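Cytochrome C (Marichromatium purpuratum 984, PDB 5LO9) probably interconverts thiosulfate and tetrathionate at a site beside one heme c and passes the electrons along a series of covalently bound hemes. Local coordinates at residues Val308-Tyr313 with Asp321-Arg326; Gly36-Ala41 with Tyr144-Ala149; Ala399-Leu404 with Asp454-Thr459. All coordinates share one frame; numbering follows the deposited sequence.

Contact 1: residues Val308-Tyr313 with Asp321-Arg326; sequences VAYPAY and DTMAER. With HEC (heme c), chain E; THJ (thiosulfate), chain J; EDO (1,2-ethanediol), chain S.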
# COMPACT_ATOMS: atom_id res chain seq x y z
N VAL A 308 -1.38 -1.90 7.68
CA VAL A 308 -0.45 -0.91 8.22
C VAL A 308 0.88 -1.52 8.61
O VAL A 308 1.75 -0.81 9.11
CB VAL A 308 -0.99 -0.21 9.48
CG1 VAL A 308 -2.26 0.60 9.17
CG2 VAL A 308 -1.29 -1.26 10.61
N ALA A 309 1.04 -2.82 8.40
CA ALA A 309 2.21 -3.57 8.83
C ALA A 309 3.16 -3.92 7.69
O ALA A 309 4.26 -4.41 7.95
CB ALA A 309 1.76 -4.88 9.51
N TYR A 310 2.74 -3.72 6.44
CA TYR A 310 3.56 -4.03 5.28
C TYR A 310 3.85 -2.75 4.51
O TYR A 310 2.99 -1.85 4.45
CB TYR A 310 2.86 -5.04 4.36
CG TYR A 310 2.76 -6.44 4.91
CD1 TYR A 310 3.64 -7.44 4.52
CD2 TYR A 310 1.79 -6.75 5.84
CE1 TYR A 310 3.55 -8.71 5.04
CE2 TYR A 310 1.69 -8.02 6.35
CZ TYR A 310 2.56 -8.99 5.96
OH TYR A 310 2.43 -10.24 6.51
N PRO A 311 5.03 -2.64 3.89
CA PRO A 311 6.17 -3.55 3.76
C PRO A 311 6.81 -4.04 5.05
O PRO A 311 6.90 -3.26 6.00
CB PRO A 311 7.19 -2.70 3.00
CG PRO A 311 6.41 -1.79 2.23
CD PRO A 311 5.24 -1.43 3.09
N ALA A 312 7.33 -5.28 5.05
CA ALA A 312 7.92 -5.89 6.23
C ALA A 312 8.90 -6.97 5.84
O ALA A 312 8.72 -7.62 4.81
CB ALA A 312 6.86 -6.55 7.08
N TYR A 313 9.92 -7.18 6.68
CA TYR A 313 10.80 -8.34 6.47
C TYR A 313 10.11 -9.64 6.92
O TYR A 313 9.47 -9.69 7.98
CB TYR A 313 12.15 -8.18 7.18
CG TYR A 313 13.07 -9.40 6.98
CD1 TYR A 313 13.25 -10.36 7.99
CD2 TYR A 313 13.76 -9.60 5.78
CE1 TYR A 313 14.09 -11.47 7.80
CE2 TYR A 313 14.61 -10.72 5.58
CZ TYR A 313 14.76 -11.65 6.60
OH TYR A 313 15.58 -12.75 6.42
N ASP A 321 8.58 -7.84 1.97
CA ASP A 321 7.40 -8.13 1.18
C ASP A 321 6.41 -6.98 1.24
O ASP A 321 6.11 -6.47 2.32
CB ASP A 321 6.70 -9.42 1.66
CG ASP A 321 7.19 -10.70 0.94
OD1 ASP A 321 7.93 -10.64 -0.09
OD2 ASP A 321 6.79 -11.80 1.42
N THR A 322 5.93 -6.57 0.08
CA THR A 322 4.80 -5.66 -0.00
C THR A 322 3.52 -6.40 0.33
O THR A 322 3.49 -7.62 0.45
CB THR A 322 4.68 -5.05 -1.41
OG1 THR A 322 4.60 -6.07 -2.42
CG2 THR A 322 5.82 -4.14 -1.74
N MET A 323 2.45 -5.64 0.52
CA MET A 323 1.13 -6.24 0.62
C MET A 323 0.77 -7.04 -0.63
O MET A 323 0.19 -8.12 -0.53
CB MET A 323 0.09 -5.17 0.88
CG MET A 323 -1.33 -5.66 0.90
SD MET A 323 -1.62 -6.89 2.17
CE MET A 323 -1.37 -5.96 3.66
N ALA A 324 1.08 -6.52 -1.83
CA ALA A 324 0.78 -7.31 -3.03
C ALA A 324 1.55 -8.61 -3.04
O ALA A 324 1.00 -9.67 -3.38
CB ALA A 324 1.09 -6.55 -4.33
N GLU A 325 2.83 -8.55 -2.69
CA GLU A 325 3.64 -9.75 -2.73
C GLU A 325 3.10 -10.76 -1.75
O GLU A 325 3.04 -11.97 -2.03
CB GLU A 325 5.10 -9.40 -2.45
CG GLU A 325 5.73 -8.80 -3.69
CD GLU A 325 6.96 -7.93 -3.45
OE1 GLU A 325 7.44 -7.78 -2.30
OE2 GLU A 325 7.42 -7.36 -4.46
N ARG A 326 2.63 -10.28 -0.62
CA ARG A 326 2.06 -11.15 0.39
C ARG A 326 0.81 -11.83 -0.13
O ARG A 326 0.66 -13.05 -0.04
CB ARG A 326 1.79 -10.31 1.64
CG ARG A 326 1.19 -10.99 2.82
CD ARG A 326 1.87 -12.29 3.05
NE ARG A 326 2.08 -12.50 4.46
CZ ARG A 326 1.88 -13.65 5.08
NH1 ARG A 326 1.41 -14.69 4.39
NH2 ARG A 326 2.12 -13.74 6.39
FE HEC E . -4.05 -15.49 4.45
CHA HEC E . -1.69 -14.13 6.67
CHB HEC E . -4.36 -12.41 2.83
CHC HEC E . -6.22 -16.93 2.07
CHD HEC E . -4.07 -18.40 6.28
NA HEC E . -3.18 -13.62 4.72
C1A HEC E . -2.27 -13.30 5.63
C2A HEC E . -1.83 -11.89 5.55
C3A HEC E . -2.61 -11.37 4.44
C4A HEC E . -3.43 -12.53 3.98
CMA HEC E . -2.60 -9.98 3.92
CAA HEC E . -0.86 -11.17 6.45
CBA HEC E . -1.50 -10.96 7.81
CGA HEC E . -0.62 -10.11 8.72
O1A HEC E . -1.18 -9.59 9.71
O2A HEC E . 0.61 -9.98 8.47
NB HEC E . -5.10 -14.83 2.77
C1B HEC E . -5.09 -13.56 2.30
C2B HEC E . -5.90 -13.40 1.09
C3B HEC E . -6.44 -14.73 0.87
C4B HEC E . -5.87 -15.53 1.96
CMB HEC E . -6.15 -12.15 0.32
CAB HEC E . -7.34 -15.16 -0.25
CBB HEC E . -6.56 -15.00 -1.55
NC HEC E . -4.98 -17.35 4.21
C1C HEC E . -5.81 -17.73 3.23
C2C HEC E . -6.35 -19.10 3.42
C3C HEC E . -5.70 -19.53 4.67
C4C HEC E . -4.89 -18.36 5.07
CMC HEC E . -7.31 -19.82 2.51
CAC HEC E . -5.84 -20.82 5.45
CBC HEC E . -5.66 -22.02 4.58
ND HEC E . -3.04 -16.14 6.16
C1D HEC E . -3.18 -17.33 6.72
C2D HEC E . -2.35 -17.50 7.92
C3D HEC E . -1.61 -16.23 8.06
C4D HEC E . -2.13 -15.48 6.89
CMD HEC E . -2.30 -18.74 8.75
CAD HEC E . -0.60 -15.80 9.11
CBD HEC E . 0.64 -16.70 9.27
CGD HEC E . 1.59 -16.85 8.06
O1D HEC E . 1.18 -17.18 6.90
O2D HEC E . 2.82 -16.68 8.27
S1 THJ J . 0.22 -17.80 3.30
O1 THJ J . 1.24 -17.08 2.46
O2 THJ J . 0.81 -18.23 4.61
O3 THJ J . -0.14 -19.05 2.58
S2 THJ J . -1.33 -16.80 3.47
C1 EDO S . 2.10 -2.09 -1.47
O1 EDO S . 1.48 -3.32 -1.94
C2 EDO S . 1.72 -1.74 -0.02
O2 EDO S . 2.53 -2.48 0.99
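Tyr310 and Arg326 meet at the phenol oxygen, which accepts and donates at once. It takes a hydrogen bond from Arg326 (NE to Tyr310 OH 3.1 Å, N-H...O 159°) and gives one to a propionate of heme c, with Tyr310 OH 2.7 Å from O2A. The hydroxyl lies close to the guanidinium plane, while that plane is turned 69° from the phenol ring. Arg326 leaves its helix fully extended at the first torsion (chi1 180°), and bends at chi2 and chi3 turn NE to the tyrosine and NH1 to thiosulfate, where NH1 is 3.1 Å from O1. One guanidinium face rests against the heme edge at CHA. Ala312 and Asp321 form an antiparallel hydrogen-bonded pair of the hairpin between the segments, with Asp321 N 2.9 Å from Ala312 O; the Asp321 carboxylate is held by a salt bridge to Arg314. Asp321 O also meets the edge of the Tyr310 ring in its plane, at CD1, and a CA-H of Pro311, which follows a cis peptide bond. Next in the chain, Thr322 and Glu325 build a capping box that starts helix 323-332. Packing completes the contact: Met323 SD makes an oblique Met-aromatic contact, 5.5 Å from the Tyr310 ring centroid, and touches the heme methyl CMA, while Met323 CE packs on Tyr310 CD2. As one phenol joins propionate to arginine, the tyrosine probably acts as a second-shell residue that steadies the guanidinium beside thiosulfate, and the cationic group would be expected to favour the anion there.

Contact 2: residues Gly36-Ala41 with Tyr144-Ala149; sequences GAARLA and YSYLLA. With HEC (heme c), chain C.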
# COMPACT_ATOMS: atom_id res chain seq x y z
N GLY A 36 -48.75 -22.82 10.02
CA GLY A 36 -47.36 -22.94 10.42
C GLY A 36 -46.79 -24.30 10.08
O GLY A 36 -45.88 -24.78 10.76
N ALA A 37 -47.31 -24.92 9.02
CA ALA A 37 -46.82 -26.21 8.57
C ALA A 37 -45.61 -25.99 7.68
O ALA A 37 -45.64 -25.17 6.76
CB ALA A 37 -47.91 -26.93 7.80
N ALA A 38 -44.55 -26.75 7.95
CA ALA A 38 -43.27 -26.53 7.31
C ALA A 38 -43.33 -26.89 5.84
O ALA A 38 -44.23 -27.61 5.38
CB ALA A 38 -42.17 -27.36 7.96
N ARG A 39 -42.39 -26.34 5.10
CA ARG A 39 -42.00 -26.90 3.82
C ARG A 39 -41.31 -28.23 4.05
O ARG A 39 -40.33 -28.32 4.80
CB ARG A 39 -41.04 -25.96 3.09
CG ARG A 39 -40.39 -26.56 1.88
CD ARG A 39 -39.21 -25.75 1.36
NE ARG A 39 -38.32 -26.59 0.56
CZ ARG A 39 -37.06 -26.28 0.25
NH1 ARG A 39 -36.54 -25.13 0.66
NH2 ARG A 39 -36.31 -27.13 -0.46
N LEU A 40 -41.76 -29.26 3.33
CA LEU A 40 -41.06 -30.53 3.35
C LEU A 40 -40.39 -30.87 2.01
O LEU A 40 -39.47 -31.69 1.99
CB LEU A 40 -42.03 -31.65 3.75
CG LEU A 40 -42.83 -31.41 5.04
CD1 LEU A 40 -43.81 -32.53 5.24
CD2 LEU A 40 -41.93 -31.32 6.29
N ALA A 41 -40.80 -30.23 0.92
CA ALA A 41 -40.38 -30.62 -0.43
C ALA A 41 -38.91 -30.30 -0.68
O ALA A 41 -38.49 -29.14 -0.62
CB ALA A 41 -41.25 -29.90 -1.45
N TYR A 144 -43.03 -18.15 6.88
CA TYR A 144 -42.69 -17.20 7.93
C TYR A 144 -43.11 -17.72 9.29
O TYR A 144 -42.30 -17.75 10.23
CB TYR A 144 -43.36 -15.86 7.66
CG TYR A 144 -43.30 -14.83 8.80
CD1 TYR A 144 -42.21 -13.93 8.93
CD2 TYR A 144 -44.36 -14.72 9.70
CE1 TYR A 144 -42.18 -12.97 9.95
CE2 TYR A 144 -44.33 -13.77 10.71
CZ TYR A 144 -43.25 -12.91 10.83
OH TYR A 144 -43.28 -11.99 11.86
N SER A 145 -44.36 -18.16 9.40
CA SER A 145 -44.87 -18.61 10.69
C SER A 145 -44.03 -19.76 11.24
O SER A 145 -43.83 -19.85 12.46
CB SER A 145 -46.33 -19.01 10.57
OG SER A 145 -46.51 -19.93 9.49
N TYR A 146 -43.55 -20.65 10.36
CA TYR A 146 -42.79 -21.82 10.81
C TYR A 146 -41.41 -21.44 11.30
O TYR A 146 -40.96 -21.87 12.37
CB TYR A 146 -42.68 -22.83 9.68
CG TYR A 146 -41.84 -24.01 10.09
CD1 TYR A 146 -42.27 -24.89 11.06
CD2 TYR A 146 -40.61 -24.23 9.51
CE1 TYR A 146 -41.48 -25.98 11.46
CE2 TYR A 146 -39.80 -25.31 9.90
CZ TYR A 146 -40.25 -26.17 10.88
OH TYR A 146 -39.47 -27.23 11.26
N LEU A 147 -40.69 -20.64 10.50
CA LEU A 147 -39.38 -20.15 10.90
C LEU A 147 -39.45 -19.38 12.22
O LEU A 147 -38.61 -19.59 13.12
CB LEU A 147 -38.79 -19.26 9.80
CG LEU A 147 -38.38 -19.99 8.52
CD1 LEU A 147 -38.21 -19.02 7.43
CD2 LEU A 147 -37.09 -20.71 8.77
N LEU A 148 -40.44 -18.51 12.37
CA LEU A 148 -40.51 -17.72 13.60
C LEU A 148 -40.83 -18.61 14.80
O LEU A 148 -40.31 -18.40 15.90
CB LEU A 148 -41.56 -16.62 13.46
CG LEU A 148 -41.76 -15.71 14.69
CD1 LEU A 148 -40.43 -15.06 15.16
CD2 LEU A 148 -42.79 -14.65 14.43
N ALA A 149 -41.68 -19.62 14.61
CA ALA A 149 -41.97 -20.53 15.71
C ALA A 149 -40.71 -21.25 16.18
O ALA A 149 -40.44 -21.34 17.38
CB ALA A 149 -43.05 -21.54 15.28
FE HEC C . -46.22 -32.25 9.66
CHA HEC C . -43.77 -30.13 10.95
CHB HEC C . -43.72 -34.44 8.47
CHC HEC C . -48.69 -34.56 8.69
CHD HEC C . -48.73 -29.97 10.62
NA HEC C . -44.13 -32.29 9.69
C1A HEC C . -43.33 -31.35 10.24
C2A HEC C . -41.88 -31.66 10.12
C3A HEC C . -41.89 -32.93 9.40
C4A HEC C . -43.32 -33.22 9.17
CMA HEC C . -40.68 -33.70 9.00
CAA HEC C . -40.67 -30.89 10.60
CBA HEC C . -40.23 -30.02 9.43
CGA HEC C . -38.86 -29.38 9.54
O1A HEC C . -38.58 -28.49 8.71
O2A HEC C . -38.05 -29.74 10.42
NB HEC C . -46.20 -34.12 8.74
C1B HEC C . -45.12 -34.80 8.34
C2B HEC C . -45.45 -36.09 7.73
C3B HEC C . -46.92 -36.14 7.79
C4B HEC C . -47.28 -34.87 8.45
CMB HEC C . -44.50 -37.08 7.16
CAB HEC C . -47.82 -37.25 7.34
CBB HEC C . -47.42 -38.51 8.08
NC HEC C . -48.31 -32.25 9.65
C1C HEC C . -49.10 -33.25 9.25
C2C HEC C . -50.53 -32.92 9.36
C3C HEC C . -50.55 -31.57 9.91
C4C HEC C . -49.11 -31.26 10.04
CMC HEC C . -51.67 -33.80 8.98
CAC HEC C . -51.70 -30.68 10.26
CBC HEC C . -52.67 -31.38 11.16
ND HEC C . -46.25 -30.40 10.61
C1D HEC C . -47.33 -29.67 10.90
C2D HEC C . -47.01 -28.41 11.57
C3D HEC C . -45.56 -28.43 11.68
C4D HEC C . -45.18 -29.73 11.06
CMD HEC C . -47.96 -27.35 12.05
CAD HEC C . -44.72 -27.39 12.36
CBD HEC C . -44.38 -28.03 13.70
CGD HEC C . -43.55 -27.12 14.56
O1D HEC C . -42.74 -27.61 15.40
O2D HEC C . -43.76 -25.90 14.41
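A first torsion of 177° swings the Tyr146 ring out from helix 144-156 and across Ala38, whose methyl sits over the centre of one face. This is a CH-pi contact, with Ala38 CB 3.6 Å from the Tyr146 ring centroid and almost on the ring normal. Ser145 turns differently: its OG stands between the backbone N and the carbonyl carbon (chi1 51°), which brings Ser145 OG to 3.3 Å from Gly36 CA and lets it hydrogen-bond to Glu33 O. Gly36 has a positive phi of 68° and begins a G1 beta bulge with Ala37; its carbonyl O lies obliquely to the Tyr146 ring, 3.6 Å from CD1. The loop 36-41 lies along one heme c. Ala38 CB touches the propionate carbon CBA, Leu40 CD2 comes to 3.5 Å from the pyrrole carbon C3A, and Ala38 O accepts from ND1 of His25, the axial ligand, a second-shell bond that is likely to fix the turn of the imidazole. Arg39 closes the loop on itself, NE and NH2 both gripping Ala41 O side-on in the guanidinium plane. The Tyr146 hydroxyl, for its part, hydrogen-bonds to Arg60 and to a propionate of a second heme c. Were this tyrosine an alanine, that propionate and Arg60 would probably be left without their partner, and the methyl of Ala38 would lose the ring that covers it. A helix of one cytochrome c unit thus reaches the heme loop of the other chiefly through an aromatic side chain, whose apolar face packs on the protein while its polar end lies among the propionates, so that one phenol belongs to the binding sites of both hemes and ties them together structurally.

Contact 3: residues Ala399-Leu404 with Asp454-Thr459; sequences AEHCAL and DTVRLT. With HEC (heme c), chain F.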
# COMPACT_ATOMS: atom_id res chain seq x y z
N ALA A 399 -13.24 -35.89 15.78
CA ALA A 399 -14.49 -36.63 15.58
C ALA A 399 -15.60 -36.06 16.43
O ALA A 399 -16.75 -35.98 15.98
CB ALA A 399 -14.30 -38.09 15.94
N GLU A 400 -15.25 -35.64 17.65
CA GLU A 400 -16.22 -35.05 18.57
C GLU A 400 -16.69 -33.68 18.10
O GLU A 400 -17.89 -33.42 18.02
CB GLU A 400 -15.64 -34.98 19.99
CG GLU A 400 -16.15 -36.07 20.96
CD GLU A 400 -17.61 -35.79 21.43
OE1 GLU A 400 -17.91 -34.63 21.83
OE2 GLU A 400 -18.47 -36.73 21.36
N HIS A 401 -15.75 -32.78 17.76
CA HIS A 401 -16.06 -31.36 17.67
C HIS A 401 -15.90 -30.73 16.29
O HIS A 401 -16.13 -29.52 16.17
CB HIS A 401 -15.18 -30.58 18.65
CG HIS A 401 -15.28 -31.01 20.09
ND1 HIS A 401 -16.44 -30.91 20.83
CD2 HIS A 401 -14.33 -31.46 20.94
CE1 HIS A 401 -16.20 -31.30 22.07
NE2 HIS A 401 -14.93 -31.63 22.17
N CYS A 402 -15.51 -31.47 15.25
CA CYS A 402 -15.15 -30.80 14.00
C CYS A 402 -15.75 -31.51 12.79
O CYS A 402 -16.21 -30.88 11.83
CB CYS A 402 -13.63 -30.73 13.84
SG CYS A 402 -12.71 -30.34 15.41
N ALA A 403 -15.76 -32.85 12.86
CA ALA A 403 -16.20 -33.63 11.71
C ALA A 403 -17.62 -33.28 11.28
O ALA A 403 -17.97 -33.43 10.11
CB ALA A 403 -16.11 -35.11 12.06
N LEU A 404 -18.45 -32.81 12.20
CA LEU A 404 -19.83 -32.48 11.86
C LEU A 404 -19.89 -31.56 10.64
O LEU A 404 -20.79 -31.67 9.79
CB LEU A 404 -20.51 -31.85 13.08
CG LEU A 404 -21.96 -31.40 12.98
CD1 LEU A 404 -22.96 -32.57 13.00
CD2 LEU A 404 -22.20 -30.44 14.11
N ASP A 454 -19.17 -20.53 19.35
CA ASP A 454 -18.44 -20.82 20.58
C ASP A 454 -19.32 -21.50 21.63
O ASP A 454 -19.29 -21.10 22.80
CB ASP A 454 -17.78 -19.57 21.18
CG ASP A 454 -18.75 -18.45 21.46
OD1 ASP A 454 -19.90 -18.45 21.00
OD2 ASP A 454 -18.33 -17.57 22.22
N THR A 455 -20.10 -22.52 21.26
CA THR A 455 -20.67 -23.38 22.28
C THR A 455 -19.60 -24.24 22.93
O THR A 455 -19.75 -24.68 24.09
CB THR A 455 -21.70 -24.31 21.69
OG1 THR A 455 -21.05 -25.16 20.76
CG2 THR A 455 -22.80 -23.54 21.01
N VAL A 456 -18.49 -24.42 22.23
CA VAL A 456 -17.34 -25.20 22.67
C VAL A 456 -16.10 -24.36 22.46
O VAL A 456 -15.93 -23.77 21.38
CB VAL A 456 -17.23 -26.52 21.87
CG1 VAL A 456 -16.08 -27.34 22.38
CG2 VAL A 456 -18.56 -27.29 21.92
N ARG A 457 -15.20 -24.35 23.43
CA ARG A 457 -13.91 -23.71 23.21
C ARG A 457 -12.82 -24.60 23.79
O ARG A 457 -12.77 -24.83 25.00
CB ARG A 457 -13.88 -22.31 23.82
CG ARG A 457 -14.38 -21.19 22.84
CD ARG A 457 -13.44 -20.97 21.66
NE ARG A 457 -13.91 -20.08 20.60
CZ ARG A 457 -14.58 -20.47 19.51
NH1 ARG A 457 -14.90 -21.74 19.32
NH2 ARG A 457 -14.92 -19.57 18.59
N LEU A 458 -11.94 -25.08 22.91
CA LEU A 458 -10.89 -26.01 23.29
C LEU A 458 -9.81 -25.36 24.14
O LEU A 458 -9.56 -24.16 24.05
CB LEU A 458 -10.24 -26.60 22.06
CG LEU A 458 -11.20 -27.17 21.02
CD1 LEU A 458 -10.44 -27.82 19.88
CD2 LEU A 458 -12.07 -28.20 21.61
N THR A 459 -9.19 -26.18 24.98
CA THR A 459 -8.00 -25.80 25.70
C THR A 459 -6.82 -25.72 24.75
O THR A 459 -6.84 -26.28 23.65
CB THR A 459 -7.69 -26.81 26.80
OG1 THR A 459 -7.44 -28.10 26.22
CG2 THR A 459 -8.86 -26.94 27.76
FE HEC F . -13.95 -25.06 11.28
CHA HEC F . -12.78 -22.77 8.92
CHB HEC F . -10.69 -26.17 11.89
CHC HEC F . -15.13 -26.99 13.89
CHD HEC F . -17.27 -24.43 10.26
NA HEC F . -12.06 -24.57 10.53
C1A HEC F . -11.81 -23.65 9.58
C2A HEC F . -10.35 -23.58 9.26
C3A HEC F . -9.75 -24.56 10.14
C4A HEC F . -10.91 -25.13 10.88
CMA HEC F . -8.28 -24.88 10.23
CAA HEC F . -9.61 -22.71 8.30
CBA HEC F . -8.84 -23.62 7.34
CGA HEC F . -9.31 -23.55 5.91
O1A HEC F . -10.24 -22.77 5.63
O2A HEC F . -8.75 -24.30 5.09
NB HEC F . -13.06 -26.34 12.64
C1B HEC F . -11.77 -26.66 12.73
C2B HEC F . -11.49 -27.61 13.83
C3B HEC F . -12.80 -27.85 14.43
C4B HEC F . -13.69 -26.99 13.62
CMB HEC F . -10.18 -28.20 14.21
CAB HEC F . -13.17 -28.71 15.61
CBB HEC F . -12.40 -28.18 16.80
NC HEC F . -15.84 -25.62 11.95
C1C HEC F . -16.11 -26.39 13.00
C2C HEC F . -17.54 -26.66 13.20
C3C HEC F . -18.18 -25.91 12.13
C4C HEC F . -17.03 -25.32 11.41
CMC HEC F . -18.16 -27.52 14.25
CAC HEC F . -19.63 -25.78 11.74
CBC HEC F . -20.60 -25.37 12.81
ND HEC F . -14.85 -23.81 9.87
C1D HEC F . -16.16 -23.69 9.63
C2D HEC F . -16.43 -22.67 8.57
C3D HEC F . -15.11 -22.18 8.20
C4D HEC F . -14.21 -22.95 9.06
CMD HEC F . -17.72 -22.22 8.01
CAD HEC F . -14.82 -21.15 7.16
CBD HEC F . -15.16 -19.80 7.79
CGD HEC F . -15.83 -18.86 6.80
O1D HEC F . -16.11 -19.20 5.64
O2D HEC F . -16.13 -17.72 7.19
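His401 has the most surface buried here, and its imidazole is sandwiched: the CB of its own neighbour Glu400 lies over the centre of one face, and a methyl of Val456 covers the opposite one. The Val456 contact is a CH-pi interaction offset toward the rim, with CG1 4.1 Å from the His401 ring centroid and 3.9 Å from ND1. Val456 reaches it with the branch that points opposite its backbone N (chi1 -177°), the side chain crossing that of the histidine at about a right angle. Leu458, two residues further on, approaches the same ring obliquely, its CD2 4.0 Å from His401 CD2, the two side chains lying antiparallel as they pass. The other leucine methyl turns to heme c, where Leu458 CD1 is 3.7 Å from CBB. His401 directly precedes a CXXCH heme-attachment motif, made of Cys402, Cys405 and the axial ligand His406, in a c-type cytochrome domain whose other axial ligand is Met450. Cys402 has its SG bonded covalently to the heme carbon CAB, the carbon that bears CBB. Thus Leu458 packs on the substituent that carries the thioether, and the loop between helices 439-449 and 460-470 closes over the end of helix 391-401. Val456 also touches Met164, and Leu404 packs on that same methionine from the attachment helix.

In the fold
The three contacts border different heme c groups, and each meets its heme in its own way. Contact 1 is the buried one and the most polar, tying a short hairpin to a helix start beside thiosulfate. Contacts 2 and 3 are only partly buried; their segments meet by CH-pi packing rather than by hydrogen bonds, on a tyrosine in contact 2 and on a histidine in contact 3. Contact 2 joins two cytochrome c family regions at the heme propionates, whereas contact 3 stays within one domain at a thioether. No secondary-structure element is common to them. Contacts 1 and 2 lie on opposite sides of the chain's centre, their centres 50 Å apart, and contact 3 is nearest the middle.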